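Orotidine 5'-phosphate decarboxylase (Lactobacillus acidophilus, PDB 3TFX) probably catalyses the decarboxylation of orotidine 5'-monophosphate to uridine 5'-monophosphate, the last step of de novo UMP synthesis, as a homodimer. Local coordinates at residues D47-L52 and L82-T87; L166-L171 and Y181-I186. All blocks are in the same frame, centred on the assembly; numbering follows the deposited sequence.

Contact 1: residues D47-L52 and L82-T87; sequences DVIKKL and LGITFT
Ile49 reaches from helix 46-54 onto Leu82 and Ile84, in the turn that leads into strand 86-90. The contact belongs to the outer layer of a TIM barrel, where helices pack round a closed parallel sheet. It is made chiefly of apolar packing, and no hydrogen bond joins the two segments.

The gamma methyl of Ile49 carries the packing. Its CG2 lies anti to the backbone N, and this branch meets both partners. Ile49 CG2 is 3.8 Å from Leu82 CB and 4.0 Å from Leu82 CG. The two side chains cross at about a right angle. On the Ile84 side the meeting is methyl to methyl, with Ile49 CG2 3.6 Å from Ile84 CG2. With chi1 at 82°, Ile84 CG2 lies anti to its carbonyl carbon, and this is the branch that meets Ile49. All three residues are buried. Ile49 also touches Leu61 of strand 58-65, and Ile84 touches Leu79 of helix 69-80.

The backbones come close at Lys50 and Leu82, whose CA atoms are 4.9 Å apart. Gly83, with positive phi (77°), breaks the helical backbone path that continues past helix 69-80, and the chain then runs on toward strand 86-90.

The polar groups lie at the side of this apolar patch. Lys50 NZ makes a weak hydrogen bond to Lys81 O, just before Leu82. Leu82 O accepts a hydrogen bond from Thr53 OG1 of helix 46-54, and lies 4.0 Å from Lys50 CA.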
loop_
_atom_site.group_PDB
_atom_site.type_symbol
_atom_site.label_atom_id
_atom_site.label_comp_id
_atom_site.label_asym_id
_atom_site.label_seq_id
_atom_site.Cartn_x
_atom_site.Cartn_y
_atom_site.Cartn_z
ATOM N N ASP A 47 11.538 -13.291 -1.337
ATOM C CA ASP A 47 12.606 -14.139 -1.892
ATOM C C ASP A 47 12.749 -13.955 -3.394
ATOM O O ASP A 47 13.862 -13.879 -3.922
ATOM C CB ASP A 47 12.376 -15.618 -1.563
ATOM C CG ASP A 47 12.336 -15.885 -0.071
ATOM O OD1 ASP A 47 13.142 -15.291 0.686
ATOM O OD2 ASP A 47 11.496 -16.699 0.344
ATOM N N VAL A 48 11.616 -13.857 -4.074
ATOM C CA VAL A 48 11.605 -13.674 -5.518
ATOM C C VAL A 48 12.238 -12.348 -5.920
ATOM O O VAL A 48 13.016 -12.303 -6.870
ATOM C CB VAL A 48 10.191 -13.854 -6.106
ATOM C CG1 VAL A 48 10.154 -13.486 -7.602
ATOM C CG2 VAL A 48 9.746 -15.307 -5.891
ATOM N N ILE A 49 11.951 -11.284 -5.177
ATOM C CA ILE A 49 12.591 -10.005 -5.459
ATOM C C ILE A 49 14.096 -10.037 -5.171
ATOM O O ILE A 49 14.893 -9.680 -6.038
ATOM C CB ILE A 49 11.874 -8.835 -4.783
ATOM C CG1 ILE A 49 10.544 -8.616 -5.503
ATOM C CG2 ILE A 49 12.738 -7.578 -4.835
ATOM C CD1 ILE A 49 9.711 -7.538 -4.931
ATOM N N LYS A 50 14.476 -10.504 -3.990
ATOM C CA LYS A 50 15.894 -10.688 -3.651
ATOM C C LYS A 50 16.657 -11.492 -4.731
ATOM O O LYS A 50 17.727 -11.084 -5.175
ATOM C CB LYS A 50 16.036 -11.350 -2.270
ATOM C CG LYS A 50 17.232 -10.853 -1.478
ATOM C CD LYS A 50 17.452 -11.689 -0.209
ATOM C CE LYS A 50 18.426 -11.003 0.760
ATOM N NZ LYS A 50 17.775 -9.868 1.486
ATOM N N LYS A 51 16.083 -12.612 -5.157
ATOM C CA LYS A 51 16.637 -13.447 -6.229
ATOM C C LYS A 51 16.896 -12.602 -7.485
ATOM O O LYS A 51 18.013 -12.578 -8.023
ATOM C CB LYS A 51 15.645 -14.564 -6.551
ATOM C CG LYS A 51 16.238 -15.964 -6.662
ATOM C CD LYS A 51 15.139 -17.005 -6.953
ATOM C CE LYS A 51 15.662 -18.437 -6.785
ATOM N NZ LYS A 51 14.774 -19.475 -7.429
ATOM N N LEU A 52 15.869 -11.881 -7.925
ATOM C CA LEU A 52 15.974 -11.020 -9.100
ATOM C C LEU A 52 17.024 -9.914 -9.014
ATOM O O LEU A 52 17.720 -9.655 -9.995
ATOM C CB LEU A 52 14.622 -10.391 -9.435
ATOM C CG LEU A 52 13.490 -11.328 -9.820
ATOM C CD1 LEU A 52 12.253 -10.497 -10.161
ATOM C CD2 LEU A 52 13.904 -12.244 -10.977
ATOM N N LEU A 82 15.790 -5.604 0.046
ATOM C CA LEU A 82 15.585 -6.442 -1.144
ATOM C C LEU A 82 16.418 -6.004 -2.354
ATOM O O LEU A 82 16.496 -6.725 -3.354
ATOM C CB LEU A 82 14.101 -6.445 -1.526
ATOM C CG LEU A 82 13.083 -7.407 -0.900
ATOM C CD1 LEU A 82 13.578 -8.058 0.387
ATOM C CD2 LEU A 82 11.751 -6.710 -0.685
ATOM N N GLY A 83 17.032 -4.828 -2.271
ATOM C CA GLY A 83 17.890 -4.319 -3.351
ATOM C C GLY A 83 17.120 -3.753 -4.539
ATOM O O GLY A 83 17.585 -3.840 -5.674
ATOM N N ILE A 84 15.940 -3.182 -4.280
ATOM C CA ILE A 84 15.135 -2.538 -5.334
ATOM C C ILE A 84 15.673 -1.132 -5.663
ATOM O O ILE A 84 16.574 -0.632 -4.970
ATOM C CB ILE A 84 13.566 -2.597 -5.088
ATOM C CG1 ILE A 84 13.017 -1.523 -4.130
ATOM C CG2 ILE A 84 13.094 -4.016 -4.716
ATOM C CD1 ILE A 84 13.552 -1.513 -2.753
ATOM N N THR A 85 15.157 -0.532 -6.740
ATOM C CA THR A 85 15.684 0.725 -7.257
ATOM C C THR A 85 14.696 1.894 -7.047
ATOM O O THR A 85 15.100 2.976 -6.622
ATOM C CB THR A 85 16.065 0.584 -8.760
ATOM O OG1 THR A 85 16.751 -0.665 -8.970
ATOM C CG2 THR A 85 16.977 1.738 -9.218
ATOM N N PHE A 86 13.416 1.667 -7.357
ATOM C CA PHE A 86 12.351 2.656 -7.150
ATOM C C PHE A 86 11.268 1.999 -6.321
ATOM O O PHE A 86 10.994 0.808 -6.492
ATOM C CB PHE A 86 11.657 3.084 -8.467
ATOM C CG PHE A 86 12.507 3.904 -9.425
ATOM C CD1 PHE A 86 13.778 4.365 -9.091
ATOM C CD2 PHE A 86 11.981 4.261 -10.664
ATOM C CE1 PHE A 86 14.531 5.128 -10.011
ATOM C CE2 PHE A 86 12.710 5.014 -11.566
ATOM C CZ PHE A 86 13.990 5.444 -11.243
ATOM N N THR A 87 10.618 2.787 -5.469
ATOM C CA THR A 87 9.440 2.344 -4.744
ATOM C C THR A 87 8.487 3.529 -4.504
ATOM O O THR A 87 8.922 4.680 -4.507
ATOM C CB THR A 87 9.854 1.634 -3.431
ATOM O OG1 THR A 87 8.908 0.609 -3.127
ATOM C CG2 THR A 87 9.952 2.581 -2.282
#

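Contact 2: residues L166-L171 and Y181-I186; sequences LEVKKL and YVTPGI
Tyr181 lies against Val168 and Leu171, two residues one turn apart on helix 168-175. Val168 CG1 is 4.0 Å from both CB and CG of Tyr181, at the root of the ring. Further out, Leu171 CB is 3.8 Å from Tyr181 CE1. Both aliphatic groups approach the ring obliquely. The tyrosine places CG anti to its own carbonyl carbon (chi1 -53°), and the ring extends along the helix from Val168 to Leu171. Its phenol end is held by a hydrogen bond between Tyr181 OH and Gly176 O, past the end of the helix.

The second branch of Val168 serves another partner. Val168 CG2 meets Thr183 CG2 at 3.7 Å, and the two side chains cross at about a right angle. Thus one valine spans two strand residues whose CB atoms point to the helix, while Val182 between them points away. Thr183 turns its methyl to Val168, and Thr183 OG1 and Ser210 OG share a hydrogen bond.

This is helix-on-strand packing within a beta-alpha-beta unit of the TIM barrel: strand 160-162, helix 168-175, strand 180-183. Leu171 also touches Val161 of the first strand, and packs on Val146 and Ala150 of helix 142-155. Strand 180-183 lies between strands 160-162 and 212-215, with backbone hydrogen bonds to both sides.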
loop_
_atom_site.group_PDB
_atom_site.type_symbol
_atom_site.label_atom_id
_atom_site.label_comp_id
_atom_site.label_asym_id
_atom_site.label_seq_id
_atom_site.Cartn_x
_atom_site.Cartn_y
_atom_site.Cartn_z
ATOM N N LEU A 166 1.829 14.467 -19.731
ATOM C CA LEU A 166 1.335 15.830 -19.917
ATOM C C LEU A 166 1.508 16.728 -18.699
ATOM O O LEU A 166 1.545 17.954 -18.832
ATOM C CB LEU A 166 -0.146 15.808 -20.293
ATOM C CG LEU A 166 -0.572 15.545 -21.743
ATOM C CD1 LEU A 166 -2.032 15.137 -21.782
ATOM C CD2 LEU A 166 -0.352 16.783 -22.605
ATOM N N GLU A 167 1.595 16.121 -17.516
ATOM C CA GLU A 167 1.722 16.866 -16.269
ATOM C C GLU A 167 3.150 17.353 -16.012
ATOM O O GLU A 167 3.356 18.250 -15.202
ATOM C CB GLU A 167 1.242 16.019 -15.078
ATOM C CG GLU A 167 -0.276 15.878 -14.982
ATOM C CD GLU A 167 -0.732 14.813 -13.971
ATOM O OE1 GLU A 167 0.036 13.878 -13.658
ATOM O OE2 GLU A 167 -1.884 14.902 -13.503
ATOM N N VAL A 168 4.130 16.757 -16.693
ATOM C CA VAL A 168 5.534 17.008 -16.360
ATOM C C VAL A 168 5.852 18.504 -16.351
ATOM O O VAL A 168 6.469 18.982 -15.402
ATOM C CB VAL A 168 6.534 16.215 -17.253
ATOM C CG1 VAL A 168 7.995 16.498 -16.839
ATOM C CG2 VAL A 168 6.255 14.728 -17.177
ATOM N N LYS A 169 5.372 19.234 -17.364
ATOM C CA LYS A 169 5.740 20.642 -17.531
ATOM C C LYS A 169 5.338 21.506 -16.338
ATOM O O LYS A 169 6.164 22.245 -15.821
ATOM C CB LYS A 169 5.242 21.232 -18.868
ATOM C CG LYS A 169 5.596 20.369 -20.103
ATOM C CD LYS A 169 6.198 21.186 -21.259
ATOM C CE LYS A 169 6.356 20.323 -22.498
ATOM N NZ LYS A 169 7.610 20.626 -23.239
ATOM N N LYS A 170 4.086 21.409 -15.895
ATOM C CA LYS A 170 3.643 22.149 -14.698
ATOM C C LYS A 170 4.428 21.733 -13.451
ATOM O O LYS A 170 4.858 22.587 -12.683
ATOM C CB LYS A 170 2.146 21.967 -14.418
ATOM C CG LYS A 170 1.204 22.574 -15.444
ATOM C CD LYS A 170 -0.246 22.073 -15.234
ATOM C CE LYS A 170 -0.390 20.535 -15.426
ATOM N NZ LYS A 170 -1.777 20.033 -15.181
ATOM N N LEU A 171 4.596 20.427 -13.251
ATOM C CA LEU A 171 5.334 19.944 -12.085
ATOM C C LEU A 171 6.778 20.432 -12.117
ATOM O O LEU A 171 7.262 20.988 -11.132
ATOM C CB LEU A 171 5.235 18.421 -11.925
ATOM C CG LEU A 171 3.815 17.829 -11.789
ATOM C CD1 LEU A 171 3.862 16.370 -11.378
ATOM C CD2 LEU A 171 2.948 18.607 -10.816
ATOM N N TYR A 181 10.654 12.671 -12.635
ATOM C CA TYR A 181 9.283 12.632 -13.133
ATOM C C TYR A 181 9.099 11.309 -13.866
ATOM O O TYR A 181 9.602 11.134 -14.979
ATOM C CB TYR A 181 8.993 13.866 -14.004
ATOM C CG TYR A 181 9.329 15.157 -13.277
ATOM C CD1 TYR A 181 8.399 15.757 -12.436
ATOM C CD2 TYR A 181 10.584 15.746 -13.398
ATOM C CE1 TYR A 181 8.696 16.938 -11.743
ATOM C CE2 TYR A 181 10.896 16.941 -12.709
ATOM C CZ TYR A 181 9.946 17.515 -11.878
ATOM O OH TYR A 181 10.233 18.664 -11.179
ATOM N N VAL A 182 8.414 10.373 -13.205
ATOM C CA VAL A 182 8.246 9.005 -13.702
ATOM C C VAL A 182 6.854 8.837 -14.311
ATOM O O VAL A 182 5.840 9.014 -13.620
ATOM C CB VAL A 182 8.492 7.969 -12.599
ATOM C CG1 VAL A 182 8.228 6.533 -13.109
ATOM C CG2 VAL A 182 9.925 8.104 -12.050
ATOM N N THR A 183 6.815 8.514 -15.607
ATOM C CA THR A 183 5.581 8.592 -16.401
ATOM C C THR A 183 5.190 7.252 -17.057
ATOM O O THR A 183 5.869 6.807 -17.985
ATOM C CB THR A 183 5.704 9.673 -17.511
ATOM O OG1 THR A 183 6.721 9.287 -18.437
ATOM C CG2 THR A 183 6.090 11.024 -16.927
ATOM N N PRO A 184 4.083 6.616 -16.590
ATOM C CA PRO A 184 3.626 5.292 -17.101
ATOM C C PRO A 184 2.769 5.169 -18.371
ATOM O O PRO A 184 2.613 4.054 -18.907
ATOM C CB PRO A 184 2.830 4.707 -15.913
ATOM C CG PRO A 184 2.331 5.896 -15.174
ATOM C CD PRO A 184 3.376 6.992 -15.347
ATOM N N GLY A 185 2.180 6.232 -18.886
ATOM C CA GLY A 185 1.174 5.970 -19.963
ATOM C C GLY A 185 1.679 5.629 -21.367
ATOM O O GLY A 185 0.929 5.724 -22.345
ATOM N N ILE A 186 2.935 5.207 -21.477
ATOM C CA ILE A 186 3.684 5.364 -22.736
ATOM C C ILE A 186 3.547 4.223 -23.772
ATOM O O ILE A 186 3.760 3.047 -23.448
ATOM C CB ILE A 186 5.177 5.664 -22.435
ATOM C CG1 ILE A 186 5.315 6.842 -21.434
ATOM C CG2 ILE A 186 5.974 5.874 -23.732
ATOM C CD1 ILE A 186 4.758 8.204 -21.899
#

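From the N terminus, the chain lays down two strands and three helices, the third of which, 46-54, opens contact 1. It then passes through strand 58-65 and helix 69-80 before contact 1 closes that loop at 82-87. Contact 2 opens much later, after strand 160-162, and closes a shorter loop at strand 180-183. The two are in series, neither nested nor crossed. Their centres are about 25 Å apart, on opposite sides of the chain's centre. Both reach the same eight-stranded barrel, and they meet across it where Phe86 CE2 lies 4.2 Å from Val182 CG2. Contact 1 ties helix 46-54 to the turn before strand 86-90, and contact 2 ties helix 168-175 to strand 180-183.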